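Local coordinates for protein putative glycoside hydrolase (PDB 3GYC) that is probably a glycoside hydrolase with a TIM-barrel fold related to the cellulases, though its substrate is not established, at residues A[41-44]-A[45-48]; A[233-237]-A[238-242]; A[343-346]-A[347-351]. One frame throughout, in Å; residues are numbered along the deposited sequence.

Interaction 1 of 3, residues A[41-44]-A[45-48]; sequences QVLD and ELSE
Gln-41 NE2 donates a hydrogen bond to Glu-45 OE2 at 2.8 Å, one helical turn ahead. It meets the anti side of the carboxylate and lies slightly out of its plane, while the amide and carboxylate planes stand steeply to each other, 79° apart. Gln-41 is modelled in two conformers; the bond is described for one, and whether the other keeps it is uncertain. The glutamine chain bends at chi2 (56°) and brings its amide back to the glutamate, whose own chain runs extended beyond CG along the helix surface. Glu-45 CG passes 3.3 Å from Gln-41 O, the same oxygen that takes the backbone bond from Glu-45 N at 3.0 Å. The other carboxylate oxygen, Glu-45 OE1, is hydrogen-bonded to Trp-357 NE1, so the group is held at both oxygens. A leucine in place of Glu-45 would probably leave the Gln-41 amide and the Trp-357 indole N-H each without its carboxylate oxygen and set the amide free to turn. On the same solvent-facing flank, Asp-44 directs OD1 to a salt bridge with Arg-106. The regular i to i+4 ladder continues with Leu-46 N to Val-42 O (2.9 Å), Ser-47 N to Leu-43 O and Glu-48 N to Asp-44 O. On the buried face, Leu-43 CD2 and Leu-46 CD2 meet at 4.2 Å, and both side chains pack on Trp-22 and Ile-54 of neighbouring strands. This is an amphipathic helix in a beta-alpha-beta crossover, linking strands 17-23 and 53-57 of the TIM barrel and covering them from outside.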
ATOM      1  N   GLN A  41       8.208   2.089  20.417  1.00 11.96           N
ATOM      2  CA  GLN A  41       8.770   3.404  20.144  0.50 13.58           C
ATOM      3  C   GLN A  41       8.304   3.933  18.778  1.00 13.56           C
ATOM      4  O   GLN A  41       7.906   5.092  18.693  1.00 12.60           O
ATOM      5  CB  GLN A  41      10.295   3.411  20.228  0.50 14.14           C
ATOM      6  CG  GLN A  41      10.956   4.781  19.939  0.50 15.01           C
ATOM      7  CD  GLN A  41      10.458   5.921  20.821  0.50 15.96           C
ATOM      8  OE1 GLN A  41       9.922   5.699  21.928  0.50 16.40           O
ATOM      9  NE2 GLN A  41      10.668   7.165  20.353  0.50 15.44           N
ATOM     10  N   VAL A  42       8.347   3.106  17.731  1.00 11.97           N
ATOM     11  CA  VAL A  42       7.962   3.619  16.400  1.00 12.25           C
ATOM     12  C   VAL A  42       6.443   3.823  16.272  1.00 12.88           C
ATOM     13  O   VAL A  42       5.999   4.740  15.571  1.00 10.31           O
ATOM     14  CB  VAL A  42       8.619   2.874  15.227  1.00 14.56           C
ATOM     15  CG1 VAL A  42      10.140   2.956  15.392  1.00 14.73           C
ATOM     16  CG2 VAL A  42       8.171   1.397  15.140  1.00 12.41           C
ATOM     17  N   LEU A  43       5.648   3.009  16.968  1.00 11.48           N
ATOM     18  CA  LEU A  43       4.206   3.222  16.979  1.00 10.86           C
ATOM     19  C   LEU A  43       3.863   4.514  17.818  1.00 10.81           C
ATOM     20  O   LEU A  43       2.922   5.185  17.497  1.00 11.06           O
ATOM     21  CB  LEU A  43       3.467   2.017  17.500  1.00 12.98           C
ATOM     22  CG  LEU A  43       3.443   0.781  16.597  1.00 11.18           C
ATOM     23  CD1 LEU A  43       2.857  -0.367  17.480  1.00 11.01           C
ATOM     24  CD2 LEU A  43       2.654   1.023  15.320  1.00 11.31           C
ATOM     25  N   ASP A  44       4.621   4.842  18.847  1.00 11.76           N
ATOM     26  CA  ASP A  44       4.409   6.090  19.606  1.00 12.86           C
ATOM     27  C   ASP A  44       4.739   7.272  18.684  1.00 12.82           C
ATOM     28  O   ASP A  44       4.014   8.236  18.671  1.00 13.41           O
ATOM     29  CB  ASP A  44       5.253   6.137  20.883  1.00 14.30           C
ATOM     30  CG  ASP A  44       4.813   5.115  21.939  1.00 16.81           C
ATOM     31  OD1 ASP A  44       3.699   4.567  21.838  1.00 17.28           O
ATOM     32  OD2 ASP A  44       5.568   4.916  22.930  1.00 20.90           O
ATOM     33  N   GLU A  45       5.820   7.162  17.914  1.00 12.28           N
ATOM     34  CA  GLU A  45       6.258   8.191  16.949  1.00 12.72           C
ATOM     35  C   GLU A  45       5.229   8.400  15.836  1.00 12.06           C
ATOM     36  O   GLU A  45       4.950   9.518  15.387  1.00 11.59           O
ATOM     37  CB  GLU A  45       7.622   7.825  16.370  1.00 13.70           C
ATOM     38  CG  GLU A  45       8.774   7.944  17.349  1.00 14.88           C
ATOM     39  CD  GLU A  45      10.144   7.458  16.797  1.00 16.24           C
ATOM     40  OE1 GLU A  45      10.313   7.161  15.589  1.00 16.08           O
ATOM     41  OE2 GLU A  45      11.082   7.329  17.614  1.00 18.01           O
ATOM     42  N   LEU A  46       4.697   7.299  15.350  1.00 10.05           N
ATOM     43  CA  LEU A  46       3.643   7.289  14.366  1.00 10.93           C
ATOM     44  C   LEU A  46       2.407   8.050  14.908  1.00 12.03           C
ATOM     45  O   LEU A  46       1.861   8.885  14.222  1.00 12.62           O
ATOM     46  CB  LEU A  46       3.227   5.825  14.059  1.00 11.49           C
ATOM     47  CG  LEU A  46       2.205   5.669  12.938  1.00 12.16           C
ATOM     48  CD1 LEU A  46       2.828   6.205  11.648  1.00 12.28           C
ATOM     49  CD2 LEU A  46       1.664   4.256  12.783  1.00 12.34           C
ATOM     50  N   SER A  47       1.972   7.733  16.117  1.00 11.60           N
ATOM     51  CA  SER A  47       0.797   8.426  16.721  1.00 15.67           C
ATOM     52  C   SER A  47       1.056   9.894  16.971  1.00 14.84           C
ATOM     53  O   SER A  47       0.162  10.710  16.793  1.00 14.89           O
ATOM     54  CB  SER A  47       0.412   7.789  18.039  1.00 16.79           C
ATOM     55  OG  SER A  47      -0.017   6.470  17.816  1.00 22.55           O
ATOM     56  N   GLU A  48       2.262  10.215  17.437  1.00 16.07           N
ATOM     57  CA  GLU A  48       2.683  11.609  17.678  1.00 16.67           C
ATOM     58  C   GLU A  48       2.565  12.411  16.362  1.00 15.67           C
ATOM     59  O   GLU A  48       2.253  13.602  16.366  1.00 16.62           O
ATOM     60  CB  GLU A  48       4.127  11.614  18.186  1.00 19.62           C
ATOM     61  CG  GLU A  48       4.744  12.983  18.398  1.00 24.12           C
ATOM     62  CD  GLU A  48       6.264  12.983  18.720  1.00 27.51           C
ATOM     63  OE1 GLU A  48       7.006  11.988  18.424  1.00 31.57           O
ATOM     64  OE2 GLU A  48       6.742  14.042  19.226  1.00 29.81           O
TER

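Interaction 2 of 3, residues A[233-237]-A[238-242]; sequences HHIWM and AQQNG
Gln-240 folds its side chain back over the turn that precedes it, toward the carbonyls of Trp-236 and Met-237. Its CB sits 3.5 Å from Met-237 O, and CG comes near two carbonyl oxygens, 3.5 Å from Trp-236 O and a little farther from Met-237 O. The bend at chi2 (-49°) swings the amide round, and NE2 gives a nearly straight hydrogen bond to Trp-236 O at 2.8 Å, with the acceptor in the plane of the amide. OE1 points elsewhere, to Lys-286 NZ, so the two ends of the amide are both engaged and its rotation is fixed. Trp-236 O is gripped twice: Gln-239 N binds it at 3.1 Å from the opposite face of the carbonyl plane. Together with Gln-240 N to Met-237 O, this makes a tight 3-10 turn, placed in the loop after strand 231-232 of the TIM barrel, at the end of the strands where barrel glycosidases generally keep their active site; helix 240-249 follows. Gln-239 takes another direction, running extended alongside the tryptophan side chain. Its OE1 reaches the edge of the indole, 3.1 Å from Trp-236 CE3, with the amide turned 78° from the ring, while its NE2 is hydrogen-bonded to Tyr-253 OH. A water accepts from Trp-236 N and sits 2.7 Å from Gln-239 OE1, bridging backbone and side chain. Met-237, a selenomethionine, curls back on the chain at chi2 and chi3, its SE 3.4 Å from Ala-238 N, and packs on Trp-279 and Phe-245.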
ATOM      1  N   HIS A 233      -5.527   2.570  -4.645  1.00 16.73           N
ATOM      2  CA  HIS A 233      -4.863   2.900  -5.879  1.00 15.28           C
ATOM      3  C   HIS A 233      -3.595   3.683  -5.608  1.00 15.93           C
ATOM      4  O   HIS A 233      -3.588   4.620  -4.817  1.00 15.67           O
ATOM      5  CB  HIS A 233      -5.781   3.653  -6.838  1.00 15.48           C
ATOM      6  CG  HIS A 233      -5.431   3.392  -8.267  1.00 15.86           C
ATOM      7  ND1 HIS A 233      -5.974   2.340  -8.970  1.00 15.71           N
ATOM      8  CD2 HIS A 233      -4.501   3.952  -9.073  1.00 15.82           C
ATOM      9  CE1 HIS A 233      -5.430   2.300 -10.174  1.00 17.65           C
ATOM     10  NE2 HIS A 233      -4.527   3.263 -10.259  1.00 16.75           N
ATOM     11  N   HIS A 234      -2.508   3.264  -6.249  1.00 15.22           N
ATOM     12  CA  HIS A 234      -1.211   3.888  -6.032  1.00 14.77           C
ATOM     13  C   HIS A 234      -1.006   4.967  -7.089  1.00 13.97           C
ATOM     14  O   HIS A 234      -1.194   4.709  -8.268  1.00 13.55           O
ATOM     15  CB  HIS A 234      -0.101   2.835  -6.049  1.00 15.61           C
ATOM     16  CG  HIS A 234      -0.312   1.727  -5.054  1.00 16.69           C
ATOM     17  ND1 HIS A 234       0.445   0.572  -5.052  1.00 17.65           N
ATOM     18  CD2 HIS A 234      -1.214   1.590  -4.045  1.00 16.90           C
ATOM     19  CE1 HIS A 234       0.063  -0.197  -4.042  1.00 17.19           C
ATOM     20  NE2 HIS A 234      -0.966   0.377  -3.438  1.00 17.02           N
ATOM     21  N   ILE A 235      -0.660   6.177  -6.642  1.00 13.85           N
ATOM     22  CA  ILE A 235      -0.585   7.352  -7.524  1.00 12.25           C
ATOM     23  C   ILE A 235       0.653   8.166  -7.252  1.00 11.89           C
ATOM     24  O   ILE A 235       0.807   8.724  -6.171  1.00 11.89           O
ATOM     25  CB  ILE A 235      -1.796   8.299  -7.316  1.00 11.90           C
ATOM     26  CG1 ILE A 235      -3.089   7.617  -7.709  1.00 13.00           C
ATOM     27  CG2 ILE A 235      -1.690   9.590  -8.171  1.00 10.86           C
ATOM     28  CD1 ILE A 235      -4.355   8.433  -7.365  1.00 13.23           C
ATOM     29  N   TRP A 236       1.512   8.264  -8.257  1.00 11.97           N
ATOM     30  CA  TRP A 236       2.713   9.093  -8.175  1.00 12.14           C
ATOM     31  C   TRP A 236       2.854  10.015  -9.381  1.00 12.38           C
ATOM     32  O   TRP A 236       2.649   9.583 -10.504  1.00 13.10           O
ATOM     33  CB  TRP A 236       3.944   8.243  -8.171  1.00 13.19           C
ATOM     34  CG  TRP A 236       4.128   7.335  -6.980  1.00 13.50           C
ATOM     35  CD1 TRP A 236       4.655   7.662  -5.758  1.00 12.55           C
ATOM     36  CD2 TRP A 236       3.883   5.958  -6.967  1.00 13.74           C
ATOM     37  NE1 TRP A 236       4.739   6.545  -4.976  1.00 12.40           N
ATOM     38  CE2 TRP A 236       4.241   5.481  -5.686  1.00 14.58           C
ATOM     39  CE3 TRP A 236       3.371   5.061  -7.911  1.00 15.53           C
ATOM     40  CZ2 TRP A 236       4.126   4.128  -5.332  1.00 15.73           C
ATOM     41  CZ3 TRP A 236       3.241   3.703  -7.549  1.00 16.90           C
ATOM     42  CH2 TRP A 236       3.618   3.261  -6.281  1.00 15.63           C
HETATM   43  N   MSE A 237       3.226  11.263  -9.112  1.00 12.04           N
HETATM   44  CA  MSE A 237       3.568  12.255 -10.129  1.00 12.12           C
HETATM   45  C   MSE A 237       4.591  11.722 -11.135  1.00 12.05           C
HETATM   46  O   MSE A 237       4.502  11.961 -12.369  1.00  9.37           O
HETATM   47  CB  MSE A 237       4.200  13.460  -9.425  1.00 12.54           C
HETATM   48  CG  MSE A 237       4.748  14.571 -10.372  1.00 12.34           C
HETATM   49 SE   MSE A 237       6.501  14.265 -11.261  0.75 10.23          SE
HETATM   50  CE  MSE A 237       7.739  14.242  -9.782  1.00 12.84           C
ATOM     51  N   ALA A 238       5.589  11.032 -10.598  1.00 11.36           N
ATOM     52  CA  ALA A 238       6.668  10.486 -11.394  1.00 12.37           C
ATOM     53  C   ALA A 238       6.226   9.523 -12.504  1.00 12.19           C
ATOM     54  O   ALA A 238       6.943   9.380 -13.500  1.00 11.31           O
ATOM     55  CB  ALA A 238       7.715   9.826 -10.489  1.00  8.97           C
ATOM     56  N   GLN A 239       5.065   8.883 -12.335  1.00 13.59           N
ATOM     57  CA  GLN A 239       4.529   7.892 -13.305  1.00 14.23           C
ATOM     58  C   GLN A 239       3.500   8.460 -14.292  1.00 15.36           C
ATOM     59  O   GLN A 239       3.132   7.790 -15.258  1.00 15.78           O
ATOM     60  CB  GLN A 239       3.872   6.713 -12.571  1.00 15.16           C
ATOM     61  CG  GLN A 239       4.844   5.837 -11.778  1.00 15.37           C
ATOM     62  CD  GLN A 239       4.214   4.587 -11.219  1.00 16.12           C
ATOM     63  OE1 GLN A 239       3.012   4.529 -10.964  1.00 16.32           O
ATOM     64  NE2 GLN A 239       5.028   3.589 -10.994  1.00 18.76           N
ATOM     65  N   GLN A 240       3.063   9.694 -14.065  1.00 14.70           N
ATOM     66  CA  GLN A 240       2.068  10.306 -14.915  1.00 15.45           C
ATOM     67  C   GLN A 240       2.601  10.548 -16.309  1.00 15.26           C
ATOM     68  O   GLN A 240       3.812  10.624 -16.524  1.00 13.40           O
ATOM     69  CB  GLN A 240       1.563  11.617 -14.306  1.00 15.65           C
ATOM     70  CG  GLN A 240       0.979  11.464 -12.910  1.00 14.44           C
ATOM     71  CD  GLN A 240      -0.007  10.353 -12.843  1.00 13.90           C
ATOM     72  OE1 GLN A 240      -0.925  10.285 -13.645  1.00 14.55           O
ATOM     73  NE2 GLN A 240       0.167   9.461 -11.890  1.00 12.63           N
ATOM     74  N   ASN A 241       1.672  10.659 -17.253  1.00 16.91           N
ATOM     75  CA  ASN A 241       1.987  10.889 -18.671  1.00 16.64           C
ATOM     76  C   ASN A 241       3.000   9.863 -19.213  1.00 16.94           C
ATOM     77  O   ASN A 241       4.040  10.221 -19.802  1.00 13.73           O
ATOM     78  CB  ASN A 241       2.477  12.327 -18.886  1.00 17.22           C
ATOM     79  CG  ASN A 241       2.570  12.706 -20.353  1.00 17.94           C
ATOM     80  OD1 ASN A 241       1.867  12.152 -21.207  1.00 17.17           O
ATOM     81  ND2 ASN A 241       3.428  13.670 -20.653  1.00 17.98           N
ATOM     82  N   GLY A 242       2.685   8.585 -18.982  1.00 17.42           N
ATOM     83  CA  GLY A 242       3.520   7.464 -19.430  1.00 17.36           C
ATOM     84  C   GLY A 242       4.894   7.472 -18.800  1.00 17.22           C
ATOM     85  O   GLY A 242       5.872   7.086 -19.428  1.00 17.53           O
TER
HETATM   86  O   HOH W   1       0.957   6.267 -10.470  1.00 18.00           O
HETATM   87  O   HOH W   2       5.504  11.935 -15.078  1.00  8.13           O

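Interaction 3 of 3, residues A[343-346]-A[347-351]; sequences VATS and NFCGP
A serine side chain here turns the buried loop after strand 340-343, the last strand of the barrel: Ser-346 OG accepts a hydrogen bond from Phe-348 N, two residues on, at 3.0 Å. The N-H points well at the oxygen (157°). With chi1 at 80° the hydroxyl stands over its own backbone, between N and carbonyl carbon, which brings it to the amide two peptides ahead. The same OG lies 3.7 Å from Phe-348 CB and comes obliquely to the ring near CD2. One face of that ring carries Asn-347 OD1, 3.9 Å above the plane and offset toward the rim; this oxygen also accepts from Trp-236 NE1, and Asn-347 ND2 is bonded to Val-310 O, so the amide is fixed at both ends. Farther along, Cys-349 is the centre of an inverse gamma turn, closed by a weak bond from Gly-350 N to Phe-348 O. Its CB packs 3.5 Å from Ser-346 O, and SG comes within 4.0 Å of Thr-345 OG1, which is itself hydrogen-bonded to Tyr-51 OH. A water accepts from Cys-349 N at 3.0 Å and makes a weak, longer link to Ser-346 O. Helices 321-337 and 354-357 cover the serine with Cys-327 and Met-356. The serine-centred bend is an ST turn, followed by a gamma turn, in the loop that leaves the eighth strand of a TIM barrel.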
ATOM      1  N   VAL A 343      -5.904   7.982   3.718  1.00 13.55           N
ATOM      2  CA  VAL A 343      -4.964   8.767   2.950  1.00 11.21           C
ATOM      3  C   VAL A 343      -3.580   8.742   3.575  1.00 11.16           C
ATOM      4  O   VAL A 343      -3.487   8.910   4.751  1.00 11.65           O
ATOM      5  CB  VAL A 343      -5.436  10.232   2.858  1.00 11.38           C
ATOM      6  CG1 VAL A 343      -4.507  11.021   1.915  1.00  9.44           C
ATOM      7  CG2 VAL A 343      -6.873  10.305   2.413  1.00 10.58           C
ATOM      8  N   ALA A 344      -2.528   8.430   2.781  1.00 10.14           N
ATOM      9  CA  ALA A 344      -1.141   8.454   3.204  1.00  9.48           C
ATOM     10  C   ALA A 344      -0.553   9.768   2.682  1.00 11.13           C
ATOM     11  O   ALA A 344      -1.051  10.318   1.699  1.00 11.77           O
ATOM     12  CB  ALA A 344      -0.364   7.292   2.623  1.00 11.54           C
ATOM     13  N   THR A 345       0.467  10.261   3.357  1.00 11.14           N
ATOM     14  CA  THR A 345       1.180  11.467   2.939  1.00 12.67           C
ATOM     15  C   THR A 345       2.278  11.046   1.979  1.00 13.17           C
ATOM     16  O   THR A 345       2.638  11.819   1.087  1.00 14.72           O
ATOM     17  CB  THR A 345       1.774  12.216   4.139  1.00 12.83           C
ATOM     18  OG1 THR A 345       2.627  11.325   4.862  1.00 12.24           O
ATOM     19  CG2 THR A 345       0.653  12.770   5.039  1.00 11.84           C
ATOM     20  N   SER A 346       2.802   9.829   2.149  1.00 12.71           N
ATOM     21  CA  SER A 346       3.762   9.247   1.183  1.00 12.62           C
ATOM     22  C   SER A 346       4.086   7.798   1.491  1.00 13.12           C
ATOM     23  O   SER A 346       3.794   7.342   2.597  1.00 12.83           O
ATOM     24  CB  SER A 346       5.084  10.030   1.170  1.00 13.60           C
ATOM     25  OG  SER A 346       5.926   9.677   2.248  1.00 12.57           O
ATOM     26  N   ASN A 347       4.765   7.106   0.557  1.00 13.09           N
ATOM     27  CA  ASN A 347       5.274   5.764   0.808  1.00 14.40           C
ATOM     28  C   ASN A 347       6.683   5.759   1.475  1.00 14.19           C
ATOM     29  O   ASN A 347       7.365   4.754   1.412  1.00 13.76           O
ATOM     30  CB  ASN A 347       5.223   4.815  -0.419  1.00 16.14           C
ATOM     31  CG  ASN A 347       5.979   5.344  -1.667  1.00 16.46           C
ATOM     32  OD1 ASN A 347       5.703   6.388  -2.121  1.00 20.72           O
ATOM     33  ND2 ASN A 347       6.856   4.551  -2.244  1.00 19.53           N
ATOM     34  N   PHE A 348       7.074   6.876   2.116  1.00 12.70           N
ATOM     35  CA  PHE A 348       8.345   6.996   2.830  1.00 12.78           C
ATOM     36  C   PHE A 348       8.052   7.343   4.284  1.00 12.59           C
ATOM     37  O   PHE A 348       8.912   7.868   4.983  1.00 13.33           O
ATOM     38  CB  PHE A 348       9.240   8.066   2.171  1.00  8.87           C
ATOM     39  CG  PHE A 348       9.364   7.883   0.693  1.00 10.43           C
ATOM     40  CD1 PHE A 348       9.991   6.775   0.177  1.00 12.31           C
ATOM     41  CD2 PHE A 348       8.832   8.793  -0.197  1.00 12.80           C
ATOM     42  CE1 PHE A 348      10.061   6.572  -1.188  1.00 12.64           C
ATOM     43  CE2 PHE A 348       8.887   8.589  -1.553  1.00 13.14           C
ATOM     44  CZ  PHE A 348       9.533   7.482  -2.049  1.00 14.52           C
ATOM     45  N   CYS A 349       6.825   7.042   4.703  1.00 11.25           N
ATOM     46  CA  CYS A 349       6.335   7.427   5.978  1.00 11.07           C
ATOM     47  C   CYS A 349       6.652   6.371   7.054  1.00 11.00           C
ATOM     48  O   CYS A 349       5.748   5.785   7.670  1.00 13.10           O
ATOM     49  CB  CYS A 349       4.847   7.670   5.871  1.00 12.86           C
ATOM     50  SG  CYS A 349       4.228   8.596   7.258  1.00 15.43           S
ATOM     51  N   GLY A 350       7.936   6.227   7.322  1.00 11.13           N
ATOM     52  CA  GLY A 350       8.438   5.279   8.303  1.00 13.03           C
ATOM     53  C   GLY A 350       9.812   5.665   8.814  1.00 13.41           C
ATOM     54  O   GLY A 350      10.506   6.467   8.195  1.00 11.24           O
ATOM     55  N   PRO A 351      10.248   5.028   9.912  1.00 12.57           N
ATOM     56  CA  PRO A 351      11.460   5.437  10.599  1.00 13.07           C
ATOM     57  C   PRO A 351      12.792   5.228   9.853  1.00 14.37           C
ATOM     58  O   PRO A 351      13.769   5.907  10.179  1.00 15.84           O
ATOM     59  CB  PRO A 351      11.366   4.685  11.934  1.00 14.01           C
ATOM     60  CG  PRO A 351      10.445   3.583  11.702  1.00 12.23           C
ATOM     61  CD  PRO A 351       9.477   4.033  10.697  1.00 13.00           C
TER
HETATM   62  O   HOH W   3       5.182   4.677   4.019  1.00 17.20           O

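From the N terminus the three contacts come in series, none nested or crossed. Interaction 1 spans a single turn of helix 39-48, between the first and second barrel strands, and closes no loop; interactions 2 and 3 each shape a tight turn after a strand, the former between strand 231-232 and helix 240-249, the latter at the exit from strand 340-343. The last ties the other two together. Pro-351 packs on Val-42 of interaction 1, with CG and CG1 3.8 Å apart, while the probable Asn-347 to Trp-236 hydrogen bond reaches interaction 2. Interactions 1 and 2 do not touch, their nearest atoms about 17 Å apart. The eighth-strand loop thus joins helix 39-48 to the sixth-strand loop.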